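Local atomic coordinates of transmembrane beta-barrels (Synthetic construct, PDB entry 6X9Z), a protein that is a de novo designed protein made to fold into an eight-stranded beta-barrel that spans a lipid membrane. Residues Y16-T21 / S110-A115; E67-A72 / M101-W106; S47-L52 / Y76-T81; M9-V14 / D23-A28. One frame throughout, in Å; residues are numbered along the deposited sequence.

Contact 1. Residues Y16-T21 / S110-A115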
loop_
_atom_site.group_PDB
_atom_site.type_symbol
_atom_site.label_atom_id
_atom_site.label_comp_id
_atom_site.label_asym_id
_atom_site.label_seq_id
_atom_site.Cartn_x
_atom_site.Cartn_y
_atom_site.Cartn_z
ATOM N N TYR A 16 0.093 -5.939 10.519
ATOM C CA TYR A 16 0.236 -6.218 11.944
ATOM C C TYR A 16 0.968 -5.043 12.582
ATOM O O TYR A 16 2.162 -4.843 12.337
ATOM C CB TYR A 16 0.989 -7.527 12.170
ATOM C CG TYR A 16 0.380 -8.721 11.473
ATOM C CD1 TYR A 16 -0.477 -9.580 12.147
ATOM C CD2 TYR A 16 0.669 -8.995 10.140
ATOM C CE1 TYR A 16 -1.030 -10.676 11.516
ATOM C CE2 TYR A 16 0.118 -10.084 9.501
ATOM C CZ TYR A 16 -0.729 -10.922 10.194
ATOM O OH TYR A 16 -1.281 -12.013 9.563
ATOM N N ASN A 17 0.251 -4.277 13.396
ATOM C CA ASN A 17 0.766 -3.058 14.001
ATOM C C ASN A 17 1.456 -3.354 15.329
ATOM O O ASN A 17 1.193 -4.367 15.983
ATOM C CB ASN A 17 -0.362 -2.051 14.227
ATOM C CG ASN A 17 -1.137 -1.740 12.959
ATOM O OD1 ASN A 17 -0.788 -0.825 12.212
ATOM N ND2 ASN A 17 -2.202 -2.494 12.717
ATOM N N THR A 18 2.323 -2.425 15.738
ATOM C CA THR A 18 3.094 -2.595 16.964
ATOM C C THR A 18 2.229 -2.533 18.218
ATOM O O THR A 18 2.677 -2.975 19.282
ATOM C CB THR A 18 4.200 -1.540 17.042
ATOM O OG1 THR A 18 3.659 -0.249 16.739
ATOM C CG2 THR A 18 5.318 -1.864 16.061
ATOM N N ASP A 19 1.008 -2.007 18.124
ATOM C CA ASP A 19 0.082 -1.999 19.248
ATOM C C ASP A 19 -0.728 -3.289 19.350
ATOM O O ASP A 19 -1.734 -3.322 20.069
ATOM C CB ASP A 19 -0.854 -0.791 19.160
ATOM C CG ASP A 19 -1.746 -0.824 17.930
ATOM O OD1 ASP A 19 -1.535 -1.690 17.056
ATOM O OD2 ASP A 19 -2.662 0.021 17.834
ATOM N N ASN A 20 -0.314 -4.339 18.639
ATOM C CA ASN A 20 -0.980 -5.643 18.648
ATOM C C ASN A 20 -2.398 -5.567 18.096
ATOM O O ASN A 20 -3.254 -6.391 18.433
ATOM C CB ASN A 20 -0.990 -6.266 20.046
ATOM C CG ASN A 20 0.401 -6.511 20.583
ATOM O OD1 ASN A 20 0.741 -6.077 21.687
ATOM N ND2 ASN A 20 1.216 -7.213 19.805
ATOM N N THR A 21 -2.665 -4.577 17.258
ATOM C CA THR A 21 -3.857 -4.585 16.428
ATOM C C THR A 21 -3.492 -5.099 15.039
ATOM O O THR A 21 -2.318 -5.262 14.697
ATOM C CB THR A 21 -4.488 -3.190 16.357
ATOM O OG1 THR A 21 -3.619 -2.296 15.650
ATOM C CG2 THR A 21 -4.738 -2.651 17.757
ATOM N N SER A 110 4.474 7.075 16.298
ATOM C CA SER A 110 5.303 6.062 16.945
ATOM C C SER A 110 4.679 4.677 16.817
ATOM O O SER A 110 5.020 3.763 17.568
ATOM C CB SER A 110 5.508 6.396 18.419
ATOM O OG SER A 110 4.288 6.266 19.126
ATOM N N LEU A 111 3.752 4.538 15.876
ATOM C CA LEU A 111 3.081 3.276 15.589
ATOM C C LEU A 111 3.618 2.737 14.270
ATOM O O LEU A 111 3.514 3.410 13.240
ATOM C CB LEU A 111 1.566 3.475 15.518
ATOM C CG LEU A 111 0.708 2.305 15.034
ATOM C CD1 LEU A 111 0.607 1.231 16.104
ATOM C CD2 LEU A 111 -0.677 2.785 14.614
ATOM N N GLN A 112 4.198 1.540 14.305
ATOM C CA GLN A 112 4.746 0.893 13.121
ATOM C C GLN A 112 3.943 -0.354 12.782
ATOM O O GLN A 112 3.269 -0.940 13.633
ATOM C CB GLN A 112 6.217 0.512 13.319
ATOM C CG GLN A 112 7.141 1.686 13.567
ATOM C CD GLN A 112 7.554 1.803 15.019
ATOM O OE1 GLN A 112 7.540 0.821 15.762
ATOM N NE2 GLN A 112 7.921 3.009 15.432
ATOM N N LYS A 113 4.035 -0.769 11.521
ATOM C CA LYS A 113 3.277 -1.920 11.065
ATOM C C LYS A 113 4.038 -2.640 9.965
ATOM O O LYS A 113 4.804 -2.034 9.212
ATOM C CB LYS A 113 1.888 -1.517 10.557
ATOM C CG LYS A 113 1.909 -0.639 9.321
ATOM C CD LYS A 113 0.502 -0.256 8.882
ATOM C CE LYS A 113 -0.294 -1.476 8.450
ATOM N NZ LYS A 113 -1.572 -1.092 7.785
ATOM N N VAL A 114 3.820 -3.949 9.896
ATOM C CA VAL A 114 4.282 -4.784 8.797
ATOM C C VAL A 114 3.049 -5.382 8.144
ATOM O O VAL A 114 2.191 -5.948 8.830
ATOM C CB VAL A 114 5.250 -5.877 9.278
ATOM C CG1 VAL A 114 5.534 -6.872 8.165
ATOM C CG2 VAL A 114 6.544 -5.243 9.770
ATOM N N ALA A 115 2.944 -5.228 6.828
ATOM C CA ALA A 115 1.799 -5.711 6.077
ATOM C C ALA A 115 2.269 -6.584 4.923
ATOM O O ALA A 115 3.255 -6.264 4.250
ATOM C CB ALA A 115 0.948 -4.552 5.547
#
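Leu111 meets the turn after strand 8-17 through one methyl group. Its CG stands anti to the backbone N (chi1 172°), and CD1 reaches 3.6 Å from Asp19 CG and also touches the hydroxyl of Thr18, an apolar patch laid against a polar turn. At Gln112 the backbone takes over, and Thr18 serves it twice. Thr18 N donates to Gln112 O at 2.7 Å, almost in line with the carbonyl bond, while Gln112 N donates to Thr18 OG1 at 3.1 Å. The threonine hydroxyl therefore stands in for a main-chain acceptor just where the strand gives way to the type I turn Asn17-Asn20. The turn is tied further by Asp19 OD1, which takes both OG1 and N of Thr21, the N-H completing an Asx turn. Lys113 faces Asn17 in a non-hydrogen-bonded pair, their side chains side by side and pointing the same way, with Lys113 CB 3.2 Å from Asn17 OD1. The amide's other end, ND2, is modelled implausibly close to Asp23, so a hydrogen bond there is likely but its geometry doubtful; Lys113 NZ approaches Asp23 as a long, weak ion pair. Val114 then forms the hydrogen-bonded pair with Tyr16: Tyr16 N to Val114 O is 2.7 Å, and Val114 N to Tyr16 O 3.1 Å. Both side chains lie on the surface, where valine and tyrosine would suit a wall that probably faces lipid. Antiparallel pairing of the first strand with the last is the closing seam of a beta-barrel.

Contact 2. Residues E67-A72 / M101-W106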
loop_
_atom_site.group_PDB
_atom_site.type_symbol
_atom_site.label_atom_id
_atom_site.label_comp_id
_atom_site.label_asym_id
_atom_site.label_seq_id
_atom_site.Cartn_x
_atom_site.Cartn_y
_atom_site.Cartn_z
ATOM N N GLU A 67 9.953 -4.562 -7.516
ATOM C CA GLU A 67 9.481 -3.195 -7.725
ATOM C C GLU A 67 9.366 -2.504 -6.374
ATOM O O GLU A 67 8.319 -2.559 -5.716
ATOM C CB GLU A 67 8.143 -3.172 -8.466
ATOM C CG GLU A 67 7.594 -1.764 -8.655
ATOM C CD GLU A 67 6.341 -1.714 -9.503
ATOM O OE1 GLU A 67 5.808 -2.782 -9.871
ATOM O OE2 GLU A 67 5.884 -0.593 -9.808
ATOM N N PRO A 68 10.430 -1.844 -5.925
ATOM C CA PRO A 68 10.374 -1.139 -4.642
ATOM C C PRO A 68 9.503 0.104 -4.735
ATOM O O PRO A 68 9.284 0.665 -5.809
ATOM C CB PRO A 68 11.837 -0.765 -4.375
ATOM C CG PRO A 68 12.652 -1.580 -5.352
ATOM C CD PRO A 68 11.769 -1.793 -6.531
ATOM N N TYR A 69 9.010 0.541 -3.578
ATOM C CA TYR A 69 8.222 1.763 -3.521
ATOM C C TYR A 69 8.302 2.351 -2.122
ATOM O O TYR A 69 8.488 1.632 -1.136
ATOM C CB TYR A 69 6.755 1.519 -3.914
ATOM C CG TYR A 69 5.977 0.657 -2.948
ATOM C CD1 TYR A 69 5.228 1.228 -1.928
ATOM C CD2 TYR A 69 5.989 -0.729 -3.055
ATOM C CE1 TYR A 69 4.518 0.450 -1.038
ATOM C CE2 TYR A 69 5.277 -1.519 -2.166
ATOM C CZ TYR A 69 4.545 -0.920 -1.160
ATOM O OH TYR A 69 3.837 -1.697 -0.274
ATOM N N VAL A 70 8.188 3.671 -2.058
ATOM C CA VAL A 70 7.965 4.395 -0.815
ATOM C C VAL A 70 6.713 5.233 -1.021
ATOM O O VAL A 70 6.462 5.722 -2.128
ATOM C CB VAL A 70 9.180 5.265 -0.415
ATOM C CG1 VAL A 70 9.488 6.298 -1.486
ATOM C CG2 VAL A 70 8.965 5.931 0.949
ATOM N N LYS A 71 5.897 5.350 0.019
ATOM C CA LYS A 71 4.633 6.050 -0.133
ATOM C C LYS A 71 4.277 6.724 1.177
ATOM O O LYS A 71 4.744 6.333 2.250
ATOM C CB LYS A 71 3.511 5.102 -0.570
ATOM C CG LYS A 71 3.005 4.182 0.523
ATOM C CD LYS A 71 1.890 3.289 0.005
ATOM C CE LYS A 71 1.276 2.472 1.133
ATOM N NZ LYS A 71 0.249 1.513 0.646
ATOM N N ALA A 72 3.450 7.759 1.070
ATOM C CA ALA A 72 2.919 8.449 2.232
ATOM C C ALA A 72 1.520 8.937 1.896
ATOM O O ALA A 72 1.197 9.187 0.732
ATOM C CB ALA A 72 3.811 9.621 2.664
ATOM N N MET A 101 3.190 -8.712 -2.127
ATOM C CA MET A 101 3.374 -7.369 -1.604
ATOM C C MET A 101 3.789 -7.460 -0.147
ATOM O O MET A 101 3.153 -8.165 0.641
ATOM C CB MET A 101 2.087 -6.560 -1.751
ATOM C CG MET A 101 2.160 -5.141 -1.234
ATOM S SD MET A 101 0.569 -4.344 -1.505
ATOM C CE MET A 101 0.885 -2.705 -0.870
ATOM N N VAL A 102 4.866 -6.769 0.198
ATOM C CA VAL A 102 5.306 -6.627 1.578
ATOM C C VAL A 102 5.623 -5.159 1.805
ATOM O O VAL A 102 6.176 -4.486 0.926
ATOM C CB VAL A 102 6.524 -7.515 1.901
ATOM C CG1 VAL A 102 6.185 -8.978 1.665
ATOM C CG2 VAL A 102 7.731 -7.105 1.074
ATOM N N GLU A 103 5.249 -4.658 2.973
ATOM C CA GLU A 103 5.347 -3.234 3.235
ATOM C C GLU A 103 5.591 -3.009 4.714
ATOM O O GLU A 103 4.848 -3.521 5.554
ATOM C CB GLU A 103 4.072 -2.514 2.798
ATOM C CG GLU A 103 4.012 -1.070 3.223
ATOM C CD GLU A 103 2.823 -0.359 2.637
ATOM O OE1 GLU A 103 2.440 -0.696 1.494
ATOM O OE2 GLU A 103 2.269 0.527 3.319
ATOM N N TYR A 104 6.635 -2.251 5.019
ATOM C CA TYR A 104 6.847 -1.717 6.353
ATOM C C TYR A 104 6.329 -0.286 6.377
ATOM O O TYR A 104 6.666 0.515 5.498
ATOM C CB TYR A 104 8.325 -1.764 6.736
ATOM C CG TYR A 104 8.629 -1.057 8.030
ATOM C CD1 TYR A 104 9.290 0.164 8.036
ATOM C CD2 TYR A 104 8.247 -1.605 9.246
ATOM C CE1 TYR A 104 9.570 0.814 9.218
ATOM C CE2 TYR A 104 8.518 -0.961 10.433
ATOM C CZ TYR A 104 9.179 0.247 10.415
ATOM O OH TYR A 104 9.455 0.891 11.597
ATOM N N GLY A 105 5.498 0.028 7.368
ATOM C CA GLY A 105 4.879 1.333 7.434
ATOM C C GLY A 105 4.873 1.868 8.852
ATOM O O GLY A 105 4.915 1.116 9.828
ATOM N N TRP A 106 4.828 3.193 8.945
ATOM C CA TRP A 106 4.729 3.877 10.222
ATOM C C TRP A 106 3.641 4.939 10.141
ATOM O O TRP A 106 3.335 5.459 9.065
ATOM C CB TRP A 106 6.076 4.500 10.650
ATOM C CG TRP A 106 6.668 5.496 9.699
ATOM C CD1 TRP A 106 7.555 5.242 8.693
ATOM C CD2 TRP A 106 6.441 6.911 9.687
ATOM N NE1 TRP A 106 7.884 6.410 8.045
ATOM C CE2 TRP A 106 7.213 7.449 8.636
ATOM C CE3 TRP A 106 5.651 7.773 10.455
ATOM C CZ2 TRP A 106 7.221 8.811 8.336
ATOM C CZ3 TRP A 106 5.660 9.125 10.158
ATOM C CH2 TRP A 106 6.442 9.631 9.107
#
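Glu103 holds CG anti to its backbone N (chi1 171°), whereas Tyr69 places CG between the backbone N and the carbonyl carbon (chi1 67°), and Lys71 does the same. These torsions start the chains on their way; the extended glutamate and lysine and the tyrosine ring then meet inside the closed beta-barrel, spanning strands that are not neighbours: 67-72 and 101-106 run roughly parallel, 32° apart, with their axes 9.1 Å from each other and strand 82-93 between them in the sheet. Tyr69 OH donates to Glu103 OE1 in a very short hydrogen bond of 2.5 Å. The carboxylate oxygen lies at the edge of the ring, near its plane, although the plane of the carboxylate itself is turned steeply against that of the ring. Lys71, crossing Glu103 at about a right angle, adds a salt bridge, NZ to the same OE1 at 3.2 Å, whose hydrogen bond is weak, and brings CE to 3.1 Å from OE2. Its ammonium has a stronger mate in Asp39. Two donors on OE1 would probably favour the ionised form of Glu103, an acid being apt here as the acceptor between a phenol and an amine. An alanine in place of Glu103 would probably leave Tyr69 OH without this acceptor and Lys71 with one acidic neighbour fewer, opening a gap in the barrel interior where the carboxylate lay. Met101 supplies the apolar side of the cluster with a long, flexible chain. It stretches fully extended, packing on Tyr11 and Val13 as well, and its CE comes to 3.2 Å from Tyr69 OH.

Contact 3. Residues S47-L52 / Y76-T81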
loop_
_atom_site.group_PDB
_atom_site.type_symbol
_atom_site.label_atom_id
_atom_site.label_comp_id
_atom_site.label_asym_id
_atom_site.label_seq_id
_atom_site.Cartn_x
_atom_site.Cartn_y
_atom_site.Cartn_z
ATOM N N SER A 47 -9.667 -3.210 16.026
ATOM C CA SER A 47 -10.169 -2.481 17.179
ATOM C C SER A 47 -11.457 -1.733 16.858
ATOM O O SER A 47 -11.819 -0.796 17.581
ATOM C CB SER A 47 -9.105 -1.517 17.708
ATOM O OG SER A 47 -8.833 -0.486 16.777
ATOM N N SER A 48 -12.157 -2.141 15.793
ATOM C CA SER A 48 -13.402 -1.520 15.334
ATOM C C SER A 48 -13.163 -0.058 14.945
ATOM O O SER A 48 -13.571 0.892 15.620
ATOM C CB SER A 48 -14.515 -1.653 16.382
ATOM O OG SER A 48 -15.326 -2.777 16.091
ATOM N N LEU A 49 -12.487 0.082 13.804
ATOM C CA LEU A 49 -12.056 1.386 13.312
ATOM C C LEU A 49 -11.812 1.227 11.810
ATOM O O LEU A 49 -10.802 0.644 11.410
ATOM C CB LEU A 49 -10.805 1.853 14.040
ATOM C CG LEU A 49 -10.177 3.184 13.619
ATOM C CD1 LEU A 49 -11.049 4.340 14.068
ATOM C CD2 LEU A 49 -8.773 3.326 14.186
ATOM N N ASN A 50 -12.756 1.705 11.007
ATOM C CA ASN A 50 -12.596 1.773 9.563
ATOM C C ASN A 50 -11.917 3.083 9.187
ATOM O O ASN A 50 -12.037 4.088 9.893
ATOM C CB ASN A 50 -13.947 1.677 8.853
ATOM C CG ASN A 50 -14.599 0.315 9.003
ATOM O OD1 ASN A 50 -13.928 -0.716 8.972
ATOM N ND2 ASN A 50 -15.919 0.305 9.151
ATOM N N PHE A 51 -11.207 3.074 8.061
ATOM C CA PHE A 51 -10.539 4.287 7.616
ATOM C C PHE A 51 -10.421 4.296 6.101
ATOM O O PHE A 51 -10.220 3.256 5.470
ATOM C CB PHE A 51 -9.149 4.436 8.244
ATOM C CG PHE A 51 -8.188 3.360 7.842
ATOM C CD1 PHE A 51 -7.373 3.513 6.731
ATOM C CD2 PHE A 51 -8.092 2.194 8.579
ATOM C CE1 PHE A 51 -6.488 2.522 6.361
ATOM C CE2 PHE A 51 -7.206 1.199 8.216
ATOM C CZ PHE A 51 -6.402 1.363 7.105
ATOM N N LEU A 52 -10.540 5.491 5.534
ATOM C CA LEU A 52 -10.298 5.736 4.120
ATOM C C LEU A 52 -8.888 6.296 3.979
ATOM O O LEU A 52 -8.552 7.308 4.606
ATOM C CB LEU A 52 -11.336 6.708 3.557
ATOM C CG LEU A 52 -11.636 6.715 2.059
ATOM C CD1 LEU A 52 -12.974 7.398 1.808
ATOM C CD2 LEU A 52 -10.537 7.411 1.280
ATOM N N TYR A 76 -8.217 8.645 6.876
ATOM C CA TYR A 76 -9.411 9.311 7.394
ATOM C C TYR A 76 -10.193 8.278 8.194
ATOM O O TYR A 76 -10.956 7.482 7.642
ATOM C CB TYR A 76 -10.241 9.893 6.255
ATOM C CG TYR A 76 -9.505 10.905 5.393
ATOM C CD1 TYR A 76 -8.514 10.506 4.500
ATOM C CD2 TYR A 76 -9.821 12.254 5.455
ATOM C CE1 TYR A 76 -7.846 11.426 3.715
ATOM C CE2 TYR A 76 -9.159 13.180 4.672
ATOM C CZ TYR A 76 -8.176 12.760 3.805
ATOM O OH TYR A 76 -7.524 13.685 3.026
ATOM N N ASN A 77 -9.995 8.291 9.512
ATOM C CA ASN A 77 -10.553 7.265 10.379
ATOM C C ASN A 77 -12.030 7.522 10.656
ATOM O O ASN A 77 -12.549 8.623 10.464
ATOM C CB ASN A 77 -9.802 7.211 11.708
ATOM C CG ASN A 77 -8.302 7.145 11.533
ATOM O OD1 ASN A 77 -7.587 8.088 11.874
ATOM N ND2 ASN A 77 -7.813 6.027 11.008
ATOM N N THR A 78 -12.703 6.482 11.142
ATOM C CA THR A 78 -14.105 6.599 11.516
ATOM C C THR A 78 -14.294 7.194 12.906
ATOM O O THR A 78 -15.433 7.274 13.379
ATOM C CB THR A 78 -14.791 5.232 11.428
ATOM O OG1 THR A 78 -16.193 5.383 11.678
ATOM C CG2 THR A 78 -14.203 4.267 12.438
ATOM N N ASP A 79 -13.211 7.602 13.568
ATOM C CA ASP A 79 -13.277 8.399 14.785
ATOM C C ASP A 79 -13.223 9.893 14.499
ATOM O O ASP A 79 -12.963 10.681 15.417
ATOM C CB ASP A 79 -12.142 8.010 15.736
ATOM C CG ASP A 79 -12.328 6.629 16.328
ATOM O OD1 ASP A 79 -13.336 5.974 15.989
ATOM O OD2 ASP A 79 -11.472 6.200 17.132
ATOM N N ASN A 80 -13.462 10.292 13.246
ATOM C CA ASN A 80 -13.352 11.682 12.806
ATOM C C ASN A 80 -11.928 12.205 12.971
ATOM O O ASN A 80 -11.708 13.410 13.113
ATOM C CB ASN A 80 -14.348 12.588 13.539
ATOM N N THR A 81 -10.957 11.298 12.947
ATOM C CA THR A 81 -9.550 11.631 13.106
ATOM C C THR A 81 -8.830 11.449 11.776
ATOM O O THR A 81 -9.139 10.528 11.014
ATOM C CB THR A 81 -8.904 10.752 14.183
ATOM O OG1 THR A 81 -9.667 10.842 15.392
ATOM C CG2 THR A 81 -7.482 11.204 14.464
#
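Leu49 sets a methyl group against a charged group: its CD1 lies 3.4 Å from Asp79 OD1 and almost as near CG and OD2, the two side chains crossing at about a right angle. The leucine thus lies against the type I turn Asn77 to Asn80, which follows strand 66-77. Its CG is anti to the backbone N (chi1 178°), and the chi2 turn of 72° then sets CD1, which also touches Asn77 CB and, at 3.6 Å, Thr78 CG2. Thr78 turns its own CG2 to the backbone, 3.3 Å from Asn50 N, and Thr78 N gives Asn50 O a weak hydrogen bond. Pairing becomes regular at Leu52 and Tyr76, a hydrogen-bonded antiparallel pair with Leu52 N to Tyr76 O at 2.9 Å and Tyr76 N to Leu52 O at 2.7 Å. Edge-on, the Tyr76 ring brings CD1 to 3.2 Å from Leu52 O, an aromatic C-H against a carbonyl. Both residues lie on the surface, as apolar and aromatic groups suit a barrel meant for lipid. Phe51, paired with Asn77, turns to the buried side instead. This end of the hairpin of strands 49-59 and 66-77 leans on strand 36-45, where Ser48 and Leu49 face Asn45 in a G1 beta bulge, while Phe51 packs on Asp23 and Val25 of strand 22-31.

Contact 4. Residues M9-V14 / D23-A28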
loop_
_atom_site.group_PDB
_atom_site.type_symbol
_atom_site.label_atom_id
_atom_site.label_comp_id
_atom_site.label_asym_id
_atom_site.label_seq_id
_atom_site.Cartn_x
_atom_site.Cartn_y
_atom_site.Cartn_z
ATOM N N MET A 9 -3.449 -1.482 -10.356
ATOM C CA MET A 9 -3.303 -2.713 -9.598
ATOM C C MET A 9 -4.170 -2.636 -8.355
ATOM O O MET A 9 -4.105 -1.656 -7.609
ATOM C CB MET A 9 -1.841 -2.964 -9.234
ATOM C CG MET A 9 -1.013 -3.392 -10.434
ATOM S SD MET A 9 0.625 -3.903 -9.928
ATOM C CE MET A 9 1.249 -2.330 -9.355
ATOM N N VAL A 10 -4.986 -3.663 -8.156
ATOM C CA VAL A 10 -5.779 -3.817 -6.945
ATOM C C VAL A 10 -4.998 -4.703 -5.989
ATOM O O VAL A 10 -4.468 -5.746 -6.390
ATOM C CB VAL A 10 -7.156 -4.424 -7.259
ATOM C CG1 VAL A 10 -7.890 -4.765 -5.974
ATOM C CG2 VAL A 10 -7.971 -3.465 -8.106
ATOM N N TYR A 11 -4.916 -4.285 -4.730
ATOM C CA TYR A 11 -4.168 -5.016 -3.727
ATOM C C TYR A 11 -5.057 -5.307 -2.529
ATOM O O TYR A 11 -6.045 -4.608 -2.279
ATOM C CB TYR A 11 -2.920 -4.242 -3.282
ATOM C CG TYR A 11 -3.198 -2.957 -2.528
ATOM C CD1 TYR A 11 -3.394 -2.967 -1.151
ATOM C CD2 TYR A 11 -3.241 -1.733 -3.185
ATOM C CE1 TYR A 11 -3.636 -1.808 -0.451
ATOM C CE2 TYR A 11 -3.484 -0.560 -2.489
ATOM C CZ TYR A 11 -3.681 -0.605 -1.119
ATOM O OH TYR A 11 -3.920 0.554 -0.413
ATOM N N VAL A 12 -4.696 -6.353 -1.796
ATOM C CA VAL A 12 -5.297 -6.655 -0.503
ATOM C C VAL A 12 -4.173 -7.071 0.433
ATOM O O VAL A 12 -3.366 -7.943 0.095
ATOM C CB VAL A 12 -6.377 -7.750 -0.603
ATOM C CG1 VAL A 12 -7.635 -7.189 -1.248
ATOM C CG2 VAL A 12 -5.868 -8.933 -1.401
ATOM N N VAL A 13 -4.092 -6.428 1.596
ATOM C CA VAL A 13 -3.001 -6.694 2.521
ATOM C C VAL A 13 -3.544 -6.851 3.930
ATOM O O VAL A 13 -4.595 -6.314 4.288
ATOM C CB VAL A 13 -1.915 -5.595 2.499
ATOM C CG1 VAL A 13 -1.377 -5.407 1.100
ATOM C CG2 VAL A 13 -2.455 -4.285 3.063
ATOM N N VAL A 14 -2.798 -7.602 4.730
ATOM C CA VAL A 14 -3.030 -7.724 6.160
ATOM C C VAL A 14 -1.823 -7.117 6.860
ATOM O O VAL A 14 -0.678 -7.481 6.565
ATOM C CB VAL A 14 -3.255 -9.185 6.582
ATOM C CG1 VAL A 14 -2.215 -10.100 5.939
ATOM C CG2 VAL A 14 -3.230 -9.305 8.093
ATOM N N ASP A 23 -4.716 -4.787 10.813
ATOM C CA ASP A 23 -5.489 -4.161 9.751
ATOM C C ASP A 23 -5.629 -5.116 8.575
ATOM O O ASP A 23 -4.732 -5.913 8.289
ATOM C CB ASP A 23 -4.837 -2.864 9.246
ATOM C CG ASP A 23 -4.576 -1.858 10.351
ATOM O OD1 ASP A 23 -3.452 -1.857 10.894
ATOM O OD2 ASP A 23 -5.486 -1.061 10.671
ATOM N N VAL A 24 -6.762 -5.020 7.890
ATOM C CA VAL A 24 -6.935 -5.578 6.556
ATOM C C VAL A 24 -7.291 -4.413 5.641
ATOM O O VAL A 24 -8.257 -3.686 5.902
ATOM C CB VAL A 24 -8.007 -6.681 6.521
ATOM C CG1 VAL A 24 -7.478 -7.949 7.172
ATOM C CG2 VAL A 24 -9.273 -6.230 7.226
ATOM N N VAL A 25 -6.492 -4.211 4.598
ATOM C CA VAL A 25 -6.635 -3.063 3.718
ATOM C C VAL A 25 -6.812 -3.566 2.295
ATOM O O VAL A 25 -6.009 -4.371 1.805
ATOM C CB VAL A 25 -5.429 -2.111 3.818
ATOM C CG1 VAL A 25 -5.590 -0.940 2.872
ATOM C CG2 VAL A 25 -5.259 -1.613 5.253
ATOM N N GLY A 26 -7.875 -3.104 1.643
ATOM C CA GLY A 26 -8.074 -3.346 0.226
ATOM C C GLY A 26 -8.091 -2.027 -0.514
ATOM O O GLY A 26 -8.682 -1.052 -0.034
ATOM N N GLY A 27 -7.443 -1.971 -1.675
ATOM C CA GLY A 27 -7.361 -0.720 -2.403
ATOM C C GLY A 27 -6.746 -0.812 -3.786
ATOM O O GLY A 27 -6.761 -1.881 -4.407
ATOM N N ALA A 28 -6.187 0.296 -4.273
ATOM C CA ALA A 28 -5.582 0.312 -5.595
ATOM C C ALA A 28 -4.399 1.265 -5.615
ATOM O O ALA A 28 -4.357 2.249 -4.872
ATOM C CB ALA A 28 -6.595 0.711 -6.671
#
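Tyr11 folds its ring over Gly27, and this is the tight part of the antiparallel hairpin that strands 8-17 and 22-31 form in the barrel. Chi1 of 67° sets CG between the backbone N and the carbonyl carbon, and the ring, with chi2 86°, lies with Gly27 CA over one face, 4.1 Å from the centroid and 22° off the normal, a CH-pi contact. Glycine suits this place, since a CB would clash with Tyr11 OH where the ring now lies. An aromatic covering a cross-strand glycine is known as aromatic rescue. Backbone bonds clamp the pair, Tyr11 N to Gly27 O and Gly27 N to Tyr11 O both being 3.0 Å. The phenol oxygen bonds onward to Asp39, and an alanine in place of Tyr11 would probably uncover Gly27 and leave Asp39 without this donor. Packing is looser on the opposite face of the sheet, at the surface and possibly toward lipid. There Val10, Val12 and Val14 stand across from Ala28, Gly26 and Val24 in non-hydrogen-bonded pairs, touching lightly, as with Val14 CB and Val24 CG1 at 4.4 Å. Branched valines suit both the strand and an apolar exterior. On the side of the sheet that carries Tyr11, Val13 and Val25 are joined by two 2.8 Å backbone bonds, N to O each way, and point the same way, with Val13 CG2 3.8 Å from Val25 CB.

Overall arrangement
From the N terminus, contact 4 comes first, pairing strand 8-17 with strand 22-31 in a short-range hairpin. Before it closes, residues 16-21 open contact 1, which therefore crosses contact 4 and closes only at residues 110-115, where the last strand meets the first. Contacts 2 and 3 fall within that long span. Contact 3 opens at residues 47-52, contact 2 opens at 67-72, contact 3 closes at 76-81 and contact 2 at 101-106, so these two cross as well. Contacts 1, 3 and 4 join neighbouring strands of the wall; contact 2 bridges the interior, and its Met101 touches contact 4, while Phe51 of contact 3 reaches contact 4 from another strand.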